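Local coordinates for GTP-binding protein (Pyrococcus horikoshii, PDB 1WXQ) that is of unknown function but probably binds GTP, as an Obg-like GTPase of the P-loop class that also carries a TGS domain, at residues Arg136-Asp139 against Tyr140-Tyr143; Asp229-Ile232 against Lys233-Val236; Phe343-Lys346 against Lys347-Pro351. One frame throughout, in Å; residues are numbered along the deposited sequence.

Interaction 1: Arg136-Asp139 against Tyr140-Tyr143; sequences REID and YWIY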
# COMPACT_ATOMS: atom_id res chain seq x y z
N ARG A 136 -16.75 -6.92 4.49
CA ARG A 136 -17.41 -8.21 4.36
C ARG A 136 -17.36 -8.80 2.95
O ARG A 136 -17.28 -10.02 2.80
CB ARG A 136 -18.87 -8.09 4.79
CG ARG A 136 -19.04 -7.52 6.15
CD ARG A 136 -20.46 -7.08 6.33
NE ARG A 136 -20.74 -6.74 7.71
CZ ARG A 136 -21.87 -6.18 8.12
NH1 ARG A 136 -22.82 -5.87 7.24
NH2 ARG A 136 -22.06 -5.94 9.41
N GLU A 137 -17.44 -7.97 1.92
CA GLU A 137 -17.38 -8.50 0.57
C GLU A 137 -16.03 -9.16 0.28
O GLU A 137 -15.95 -10.20 -0.37
CB GLU A 137 -17.65 -7.40 -0.46
CG GLU A 137 -19.08 -6.83 -0.41
CD GLU A 137 -20.15 -7.89 -0.69
OE1 GLU A 137 -20.07 -8.56 -1.75
OE2 GLU A 137 -21.07 -8.05 0.14
N ILE A 138 -14.95 -8.56 0.78
CA ILE A 138 -13.62 -9.12 0.54
C ILE A 138 -13.44 -10.36 1.41
O ILE A 138 -12.86 -11.35 0.98
CB ILE A 138 -12.52 -8.07 0.85
CG1 ILE A 138 -12.64 -6.94 -0.18
CG2 ILE A 138 -11.16 -8.71 0.83
CD1 ILE A 138 -11.96 -5.64 0.21
N ASP A 139 -13.98 -10.29 2.62
CA ASP A 139 -13.92 -11.41 3.55
C ASP A 139 -14.62 -12.64 3.02
O ASP A 139 -14.06 -13.72 3.05
CB ASP A 139 -14.52 -11.00 4.88
CG ASP A 139 -13.51 -10.34 5.79
OD1 ASP A 139 -12.46 -9.89 5.27
OD2 ASP A 139 -13.76 -10.28 7.01
N TYR A 140 -15.85 -12.48 2.54
CA TYR A 140 -16.57 -13.64 2.04
C TYR A 140 -16.03 -14.13 0.71
O TYR A 140 -16.09 -15.33 0.41
CB TYR A 140 -18.07 -13.34 1.96
CG TYR A 140 -18.67 -13.39 3.33
CD1 TYR A 140 -18.33 -12.45 4.30
CD2 TYR A 140 -19.49 -14.46 3.71
CE1 TYR A 140 -18.78 -12.57 5.61
CE2 TYR A 140 -19.94 -14.59 5.02
CZ TYR A 140 -19.58 -13.64 5.97
OH TYR A 140 -20.03 -13.78 7.27
N TRP A 141 -15.46 -13.23 -0.08
CA TRP A 141 -14.89 -13.60 -1.38
C TRP A 141 -13.76 -14.67 -1.20
O TRP A 141 -13.76 -15.69 -1.88
CB TRP A 141 -14.42 -12.34 -2.08
CG TRP A 141 -13.41 -12.58 -3.17
CD1 TRP A 141 -13.54 -13.40 -4.25
CD2 TRP A 141 -12.11 -11.97 -3.27
NE1 TRP A 141 -12.40 -13.35 -5.02
CE2 TRP A 141 -11.51 -12.49 -4.45
CE3 TRP A 141 -11.39 -11.05 -2.49
CZ2 TRP A 141 -10.23 -12.11 -4.87
CZ3 TRP A 141 -10.11 -10.67 -2.91
CH2 TRP A 141 -9.54 -11.20 -4.08
N ILE A 142 -12.80 -14.35 -0.31
CA ILE A 142 -11.71 -15.22 0.14
C ILE A 142 -12.25 -16.49 0.79
O ILE A 142 -11.78 -17.60 0.55
CB ILE A 142 -10.86 -14.44 1.14
CG1 ILE A 142 -10.58 -13.03 0.61
CG2 ILE A 142 -9.51 -15.15 1.35
CD1 ILE A 142 -9.33 -12.41 1.25
N TYR A 143 -13.24 -16.30 1.68
CA TYR A 143 -13.84 -17.45 2.35
C TYR A 143 -14.48 -18.41 1.34
O TYR A 143 -14.38 -19.62 1.46
CB TYR A 143 -14.90 -16.93 3.32
CG TYR A 143 -15.86 -18.01 3.66
CD1 TYR A 143 -15.50 -19.01 4.55
CD2 TYR A 143 -17.16 -17.99 3.14
CE1 TYR A 143 -16.42 -19.97 4.95
CE2 TYR A 143 -18.08 -18.96 3.52
CZ TYR A 143 -17.71 -19.94 4.42
OH TYR A 143 -18.63 -20.88 4.83
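The CG2 methyl of I138 overlaps the six-membered part of the W141 indole, meeting CE3 at 4.1 Å, and the two side chains cross at a slant. The same methyl touches a second partner one full turn along: I138 CG2 lies 4.1 Å from I142 CD1, with the two isoleucines side by side and pointing the same way. The indole comes within range because W141 CG is anti to its backbone N (chi1 160°). Were I142 cut back to an alanine, the I138 methyl would probably lose this neighbour, and L172, in a nearby loop, part of its apolar cover.

Y140 leaves the helix in another direction. An edge of its ring, near the ring plane, lies by the carbonyl oxygen of R136, and its CD1 is 4.4 Å from R136 CB. That oxygen is also the acceptor for Y140 N at 2.9 Å, a nearly straight bond of 168°. Further i to i+4 backbone bonds run from W141 N to E137 O (3.1 Å), more bent at 144°, and from Y143 N to D139 O (3.0 Å).

The polar ends look elsewhere. D139 divides its carboxylate, OD1 forming a salt bridge with R211 and OD2 a hydrogen bond with S208, while the hydroxyl of Y143 bonds Q200; all three partners belong to helix 200-214. Such spacing of three and four residues, with apolar and polar faces both in use, is typical of a helix packed on its neighbour, here within the alpha/beta fold of a P-loop GTPase domain.

Interaction 2: Asp229-Ile232 against Lys233-Val236; sequences DEQI and KRLV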
# COMPACT_ATOMS: atom_id res chain seq x y z
N ASP A 229 -15.06 19.50 10.99
CA ASP A 229 -14.03 18.85 11.78
C ASP A 229 -14.64 17.76 12.67
O ASP A 229 -14.02 16.72 12.92
CB ASP A 229 -13.33 19.88 12.67
CG ASP A 229 -12.51 20.86 11.89
OD1 ASP A 229 -12.25 20.63 10.69
OD2 ASP A 229 -12.10 21.87 12.50
N GLU A 230 -15.85 18.02 13.15
CA GLU A 230 -16.59 17.10 13.99
C GLU A 230 -16.92 15.80 13.25
O GLU A 230 -16.80 14.70 13.76
CB GLU A 230 -17.89 17.79 14.43
CG GLU A 230 -18.75 16.91 15.33
CD GLU A 230 -19.87 17.73 15.91
OE1 GLU A 230 -20.57 18.39 15.15
OE2 GLU A 230 -20.04 17.71 17.13
N GLN A 231 -17.40 15.97 12.00
CA GLN A 231 -17.72 14.81 11.18
C GLN A 231 -16.47 13.97 10.89
O GLN A 231 -16.49 12.75 10.96
CB GLN A 231 -18.33 15.31 9.87
CG GLN A 231 -19.85 15.12 9.82
CD GLN A 231 -20.43 16.01 8.75
OE1 GLN A 231 -19.86 17.00 8.32
NE2 GLN A 231 -21.64 15.60 8.31
N ILE A 232 -15.40 14.68 10.50
CA ILE A 232 -14.16 13.99 10.16
C ILE A 232 -13.57 13.26 11.37
O ILE A 232 -13.30 12.07 11.33
CB ILE A 232 -13.16 15.03 9.64
CG1 ILE A 232 -13.63 15.57 8.29
CG2 ILE A 232 -11.78 14.38 9.44
CD1 ILE A 232 -12.85 16.82 7.86
N LYS A 233 -13.35 14.02 12.45
CA LYS A 233 -12.77 13.51 13.69
C LYS A 233 -13.56 12.32 14.22
O LYS A 233 -13.01 11.44 14.87
CB LYS A 233 -12.71 14.61 14.76
CG LYS A 233 -12.08 14.15 16.07
CD LYS A 233 -12.15 15.20 17.19
CE LYS A 233 -10.97 16.16 17.18
NZ LYS A 233 -10.96 17.10 16.01
N ARG A 234 -14.85 12.28 13.93
CA ARG A 234 -15.68 11.22 14.47
C ARG A 234 -15.39 9.90 13.75
O ARG A 234 -15.30 8.83 14.36
CB ARG A 234 -17.14 11.61 14.26
CG ARG A 234 -18.11 10.61 14.89
CD ARG A 234 -19.57 11.07 14.75
NE ARG A 234 -19.92 11.23 13.33
CZ ARG A 234 -20.73 12.26 13.02
NH1 ARG A 234 -21.16 13.07 13.97
NH2 ARG A 234 -21.09 12.47 11.75
N LEU A 235 -15.30 9.99 12.41
CA LEU A 235 -15.02 8.80 11.63
C LEU A 235 -13.59 8.30 11.84
O LEU A 235 -13.32 7.11 11.90
CB LEU A 235 -15.25 9.14 10.15
CG LEU A 235 -14.77 8.03 9.21
CD1 LEU A 235 -15.69 6.81 9.24
CD2 LEU A 235 -14.69 8.48 7.75
N VAL A 236 -12.65 9.27 11.93
CA VAL A 236 -11.28 8.88 12.23
C VAL A 236 -11.20 8.09 13.54
O VAL A 236 -10.65 7.00 13.61
CB VAL A 236 -10.43 10.14 12.35
CG1 VAL A 236 -9.00 9.78 12.75
CG2 VAL A 236 -10.40 10.88 11.02
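R234 reaches back along the helix to Q231, its guanidinium end lying against the glutamine. The helix, 229-241, is the crossover of a beta-alpha-beta unit between the parallel strands 217-222 and 245-249. R234 CB sits by two carbonyl oxygens of the preceding turn, 3.1 Å from E230 O and 3.6 Å from Q231 O. The chain then runs extended through CG and CD, and a bend at the third torsion (chi3 59°) folds the guanidinium back over Q231. There NH2 lies 3.5 Å from Q231 CG, and Q231 CA sits above one face of the group, displaced toward its rim. The Q231 amide is turned nearly perpendicular to the guanidinium, the planes being 83° apart, and the contact is one of packing against the aliphatic part of the glutamine. Opposite charge lies near but does not touch: R234 NH1 is 5.5 Å from E230 OE1.

I232 and L235 are buried. L235 packs on helix 127-147, while I232 and the partly exposed V236 turn to strand 245-249, touching P248 and V246. At the start of the helix D229 forms a salt bridge with R299. I232 and V236 lie side by side, CG2 to CG2 at 4.1 Å, and V236 N donates to I232 O at 2.9 Å, nearly along the C=O axis and almost straight at 174°.

Interaction 3: Phe343-Lys346 against Lys347-Pro351; sequences FLMK and KGSTP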
# COMPACT_ATOMS: atom_id res chain seq x y z
N PHE A 343 14.93 1.28 -4.29
CA PHE A 343 14.01 0.17 -4.14
C PHE A 343 13.21 0.23 -2.84
O PHE A 343 13.72 0.60 -1.78
CB PHE A 343 14.77 -1.16 -4.25
CG PHE A 343 15.28 -1.44 -5.64
CD1 PHE A 343 14.42 -1.87 -6.64
CD2 PHE A 343 16.62 -1.23 -5.96
CE1 PHE A 343 14.88 -2.09 -7.94
CE2 PHE A 343 17.10 -1.43 -7.26
CZ PHE A 343 16.23 -1.86 -8.25
N LEU A 344 11.93 -0.10 -2.96
CA LEU A 344 11.05 -0.13 -1.81
C LEU A 344 11.26 -1.53 -1.21
O LEU A 344 10.88 -2.54 -1.80
CB LEU A 344 9.59 0.03 -2.28
CG LEU A 344 8.99 1.38 -2.71
CD1 LEU A 344 7.47 1.32 -2.89
CD2 LEU A 344 9.37 2.42 -1.67
N MSE A 345 11.92 -1.58 -0.06
CA MSE A 345 12.18 -2.83 0.63
C MSE A 345 11.25 -2.97 1.84
O MSE A 345 10.91 -1.98 2.48
CB MSE A 345 13.62 -2.88 1.13
CG MSE A 345 14.67 -2.60 0.07
SE MSE A 345 14.38 -3.72 -1.46
CE MSE A 345 14.91 -5.41 -0.67
N LYS A 346 10.86 -4.19 2.15
CA LYS A 346 10.03 -4.42 3.30
C LYS A 346 10.89 -4.35 4.53
O LYS A 346 12.03 -4.80 4.55
CB LYS A 346 9.41 -5.81 3.17
CG LYS A 346 8.65 -6.23 4.43
CD LYS A 346 7.20 -5.72 4.43
CE LYS A 346 6.45 -6.09 5.71
NZ LYS A 346 5.05 -5.71 5.58
N LYS A 347 10.42 -3.72 5.61
CA LYS A 347 11.26 -3.61 6.80
C LYS A 347 11.58 -5.04 7.24
O LYS A 347 10.70 -5.91 7.24
CB LYS A 347 10.56 -2.83 7.93
CG LYS A 347 10.39 -1.33 7.64
CD LYS A 347 9.80 -0.56 8.83
CE LYS A 347 9.94 0.98 8.68
NZ LYS A 347 9.17 1.64 7.56
N GLY A 348 12.84 -5.28 7.59
CA GLY A 348 13.28 -6.61 7.99
C GLY A 348 14.14 -7.20 6.88
O GLY A 348 14.73 -8.28 7.02
N SER A 349 14.20 -6.49 5.76
CA SER A 349 15.00 -6.93 4.64
C SER A 349 16.47 -6.78 5.01
O SER A 349 16.81 -6.11 5.98
CB SER A 349 14.69 -6.07 3.40
OG SER A 349 13.39 -6.35 2.92
N THR A 350 17.34 -7.42 4.24
CA THR A 350 18.76 -7.33 4.50
C THR A 350 19.41 -6.97 3.18
O THR A 350 18.75 -6.98 2.13
CB THR A 350 19.33 -8.68 5.02
OG1 THR A 350 18.98 -9.74 4.12
CG2 THR A 350 18.79 -8.99 6.39
N PRO A 351 20.71 -6.63 3.20
CA PRO A 351 21.35 -6.28 1.93
C PRO A 351 21.30 -7.38 0.89
O PRO A 351 21.18 -7.10 -0.31
CB PRO A 351 22.76 -5.90 2.36
CG PRO A 351 22.51 -5.25 3.69
CD PRO A 351 21.57 -6.25 4.33
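With chi1 at -70°, S349 holds its OG anti to its own carbonyl carbon and beside its backbone N, which brings the hydroxyl to the K346 carbonyl oxygen toward which the turn already directs the N-H. Two bonds therefore grip one acceptor. S349 OG donates to K346 O at 2.6 Å, in the carbonyl plane and on a lone pair; S349 N donates to the same oxygen at 3.0 Å, tilted somewhat from that plane. The second bond closes a type II beta turn from K346 to S349. G348 takes the third place with phi 108° and psi -7°, where any side chain would collide with the carbonyl oxygen of K347.

The turn leads out of strand 343-346, an outermost strand of the mixed four-stranded sheet of the TGS domain, whose 2-1-4-3 order is that of the ubiquitin-like beta-grasp fold. It passes the chain on to helix 351-358, with T350 at the N-cap and its backbone N bonded to the carboxylate of D353. Selenomethionine M345, a buried residue, curls against S349: its chain bends at the second and third torsions, placing CE 4.0 Å from S349 OG, while its CB lies 3.9 Å from the same oxygen. L384 packs on both residues. The exposed K346 sends its CG past the peptide of K347, 3.3 Å from K347 N, before its NZ reaches the carbonyl oxygen of L317.

In the fold
The three contacts follow one another along the chain, each closing before the next opens. Interactions 1 and 2 belong to the GTPase domain, on helices 127-147 and 229-241; their centres are 28 Å apart, and the helices touch although the two sites do not, their nearest atoms being about 14 Å apart. Strands 104-110, 217-222 and 245-249 are consecutive parallel neighbours in the domain's sheet, and helix 229-241 connects the last two. Interaction 3 lies in the TGS domain, on a different sheet, with centres 30 Å from interaction 1 and 35 Å from interaction 2, the latter across the chain's centre. Local helix packing and a local turn thus lie in two different parts of one probable GTPase.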